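Local coordinates for protein ribosomal RNA small subunit methyltransferase E (Thermotoga maritima, PDB 1Z85) that probably methylates N3 of uridine 1498 in 16S rRNA of the assembled 30S ribosomal subunit, using S-adenosyl-L-methionine as methyl donor, at residues 54-59 with 75-80. Sequence-based numbering, arbitrary orientation.
Sequences GFSYTC and KVEEKE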
loop_
_atom_site.group_PDB
_atom_site.type_symbol
_atom_site.label_atom_id
_atom_site.label_comp_id
_atom_site.label_asym_id
_atom_site.label_seq_id
_atom_site.Cartn_x
_atom_site.Cartn_y
_atom_site.Cartn_z
ATOM N N GLY B 54 -9.745 2.305 24.520
ATOM C CA GLY B 54 -8.392 2.394 25.074
ATOM C C GLY B 54 -8.066 1.398 26.167
ATOM O O GLY B 54 -6.907 1.333 26.641
ATOM N N PHE B 55 -9.049 0.602 26.575
ATOM C CA PHE B 55 -8.789 -0.315 27.662
ATOM C C PHE B 55 -8.572 -1.727 27.193
ATOM O O PHE B 55 -9.115 -2.167 26.156
ATOM C CB PHE B 55 -9.879 -0.223 28.731
ATOM C CG PHE B 55 -9.899 1.107 29.430
ATOM C CD1 PHE B 55 -10.570 2.189 28.861
ATOM C CD2 PHE B 55 -9.218 1.288 30.611
ATOM C CE1 PHE B 55 -10.585 3.425 29.468
ATOM C CE2 PHE B 55 -9.233 2.528 31.238
ATOM C CZ PHE B 55 -9.920 3.607 30.649
ATOM N N SER B 56 -7.721 -2.404 27.958
ATOM C CA SER B 56 -7.448 -3.818 27.787
ATOM C C SER B 56 -7.997 -4.579 29.009
ATOM O O SER B 56 -7.819 -4.142 30.156
ATOM C CB SER B 56 -5.934 -4.037 27.627
ATOM O OG SER B 56 -5.607 -5.412 27.601
ATOM N N TYR B 57 -8.658 -5.710 28.760
ATOM C CA TYR B 57 -9.161 -6.566 29.830
ATOM C C TYR B 57 -8.596 -7.986 29.698
ATOM O O TYR B 57 -8.679 -8.623 28.647
ATOM C CB TYR B 57 -10.696 -6.602 29.838
ATOM C CG TYR B 57 -11.331 -5.227 29.856
ATOM C CD1 TYR B 57 -11.551 -4.521 28.664
ATOM C CD2 TYR B 57 -11.685 -4.613 31.055
ATOM C CE1 TYR B 57 -12.115 -3.245 28.678
ATOM C CE2 TYR B 57 -12.267 -3.333 31.078
ATOM C CZ TYR B 57 -12.472 -2.659 29.894
ATOM O OH TYR B 57 -13.036 -1.411 29.904
ATOM N N THR B 58 -7.990 -8.466 30.768
ATOM C CA THR B 58 -7.576 -9.844 30.849
ATOM C C THR B 58 -8.695 -10.535 31.591
ATOM O O THR B 58 -9.083 -10.101 32.679
ATOM C CB THR B 58 -6.257 -9.959 31.583
ATOM O OG1 THR B 58 -5.291 -9.128 30.918
ATOM C CG2 THR B 58 -5.768 -11.417 31.635
ATOM N N CYS B 59 -9.240 -11.574 30.962
ATOM C CA CYS B 59 -10.471 -12.219 31.418
ATOM C C CYS B 59 -10.386 -13.752 31.384
ATOM O O CYS B 59 -9.565 -14.337 30.669
ATOM C CB CYS B 59 -11.674 -11.783 30.557
ATOM S SG CYS B 59 -11.786 -10.026 30.154
ATOM N N LYS B 75 -7.999 -8.369 35.135
ATOM C CA LYS B 75 -7.107 -7.212 35.118
ATOM C C LYS B 75 -7.562 -6.249 34.039
ATOM O O LYS B 75 -8.061 -6.664 32.980
ATOM C CB LYS B 75 -5.650 -7.669 34.902
ATOM C CG LYS B 75 -4.570 -6.606 35.184
ATOM C CD LYS B 75 -3.153 -7.163 34.990
ATOM C CE LYS B 75 -2.085 -6.050 34.875
ATOM N NZ LYS B 75 -1.483 -5.683 36.184
ATOM N N VAL B 76 -7.445 -4.960 34.335
ATOM C CA VAL B 76 -7.682 -3.892 33.358
ATOM C C VAL B 76 -6.409 -3.075 33.263
ATOM O O VAL B 76 -5.774 -2.771 34.295
ATOM C CB VAL B 76 -8.804 -2.928 33.799
ATOM C CG1 VAL B 76 -9.081 -1.868 32.704
ATOM C CG2 VAL B 76 -10.069 -3.699 34.163
ATOM N N GLU B 77 -6.020 -2.738 32.044
ATOM C CA GLU B 77 -4.989 -1.734 31.817
ATOM C C GLU B 77 -5.530 -0.747 30.796
ATOM O O GLU B 77 -6.031 -1.159 29.749
ATOM C CB GLU B 77 -3.704 -2.354 31.250
ATOM C CG GLU B 77 -3.074 -3.468 32.072
ATOM C CD GLU B 77 -2.265 -4.432 31.199
ATOM O OE1 GLU B 77 -2.886 -5.358 30.618
ATOM O OE2 GLU B 77 -1.016 -4.255 31.100
ATOM N N GLU B 78 -5.445 0.540 31.119
ATOM C CA GLU B 78 -5.603 1.610 30.141
ATOM C C GLU B 78 -4.396 1.567 29.202
ATOM O O GLU B 78 -3.244 1.731 29.633
ATOM C CB GLU B 78 -5.663 2.961 30.835
ATOM C CG GLU B 78 -5.896 4.137 29.896
ATOM C CD GLU B 78 -5.978 5.461 30.637
ATOM O OE1 GLU B 78 -5.211 5.644 31.616
ATOM O OE2 GLU B 78 -6.808 6.311 30.234
ATOM N N LYS B 79 -4.662 1.334 27.919
ATOM C CA LYS B 79 -3.611 1.112 26.933
ATOM C C LYS B 79 -3.378 2.336 26.035
ATOM O O LYS B 79 -2.277 2.541 25.577
ATOM C CB LYS B 79 -3.956 -0.129 26.090
ATOM C CG LYS B 79 -2.819 -1.155 25.933
ATOM C CD LYS B 79 -2.748 -2.176 27.063
ATOM C CE LYS B 79 -1.526 -3.063 26.874
ATOM N NZ LYS B 79 -1.421 -4.167 27.871
ATOM N N GLU B 80 -4.412 3.135 25.777
ATOM C CA GLU B 80 -4.300 4.313 24.893
ATOM C C GLU B 80 -5.242 5.386 25.415
ATOM O O GLU B 80 -6.397 5.067 25.777
ATOM C CB GLU B 80 -4.691 3.971 23.435
ATOM C CG GLU B 80 -3.628 3.187 22.604
ATOM C CD GLU B 80 -4.202 2.501 21.329
ATOM O OE1 GLU B 80 -4.990 3.176 20.605
ATOM O OE2 GLU B 80 -3.836 1.301 21.064
HETATM O O HOH W 1 -5.628 -6.283 31.202
#
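Strands 55-59 and 75-78 run antiparallel, their axes 162° apart, and are joined by backbone bonds in two hydrogen-bonded pairs. Ser56 and Glu77 exchange both N-H groups, Ser56 N meeting Glu77 O at 2.8 Å, nearly along the C=O axis; Thr58 and Lys75 do the same. Where the ladder ends, Gly54 O is gripped twice, by Lys79 N at 2.6 Å almost head-on and by Glu80 N at 3.2 Å on a lone pair. At the backbone angles of Gly54 (phi 101°) a CB would press on the carbonyl O of the residue before, and it would also collide with Glu80 O.

Apolar contacts lie on the face bearing Phe55, Tyr57, Val76 and Glu78. The Phe55 side chain crosses those of Val76 and Glu78 obliquely, with CE2 3.6 Å from Glu78 CB and CD2 3.8 Å from Val76 CG1. Val76 straddles the two aromatics: its other methyl, CG2, lies 3.6 Å from Tyr57 CD2, side by side with that ring, whose hydroxyl is bonded to Asp51. An alanine at Phe55 would lack the ring that meets Glu78 CB and Val76 CG1, and would probably weaken the side-chain packing on this face.

On the face of Ser56, Thr58, Lys75 and Glu77 polar contacts join a few aliphatic ones. A water 2.9 Å from Thr58 OG1 also lies within bonding distance of Glu77 OE1 and, more weakly, Lys75 O, with more acceptors around it than it can serve at once. Within 75-80, Lys79 NZ and Glu77 OE2 form a salt bridge whose hydrogen bond is weak; the lysine chain, bent at chi2, passes Ser56 CB, while Ser56 OG bonds Glu48.

The pairing forms the open end of the beta hairpin 55-64/69-78 in the PUA-like domain of this RsmE-family protein.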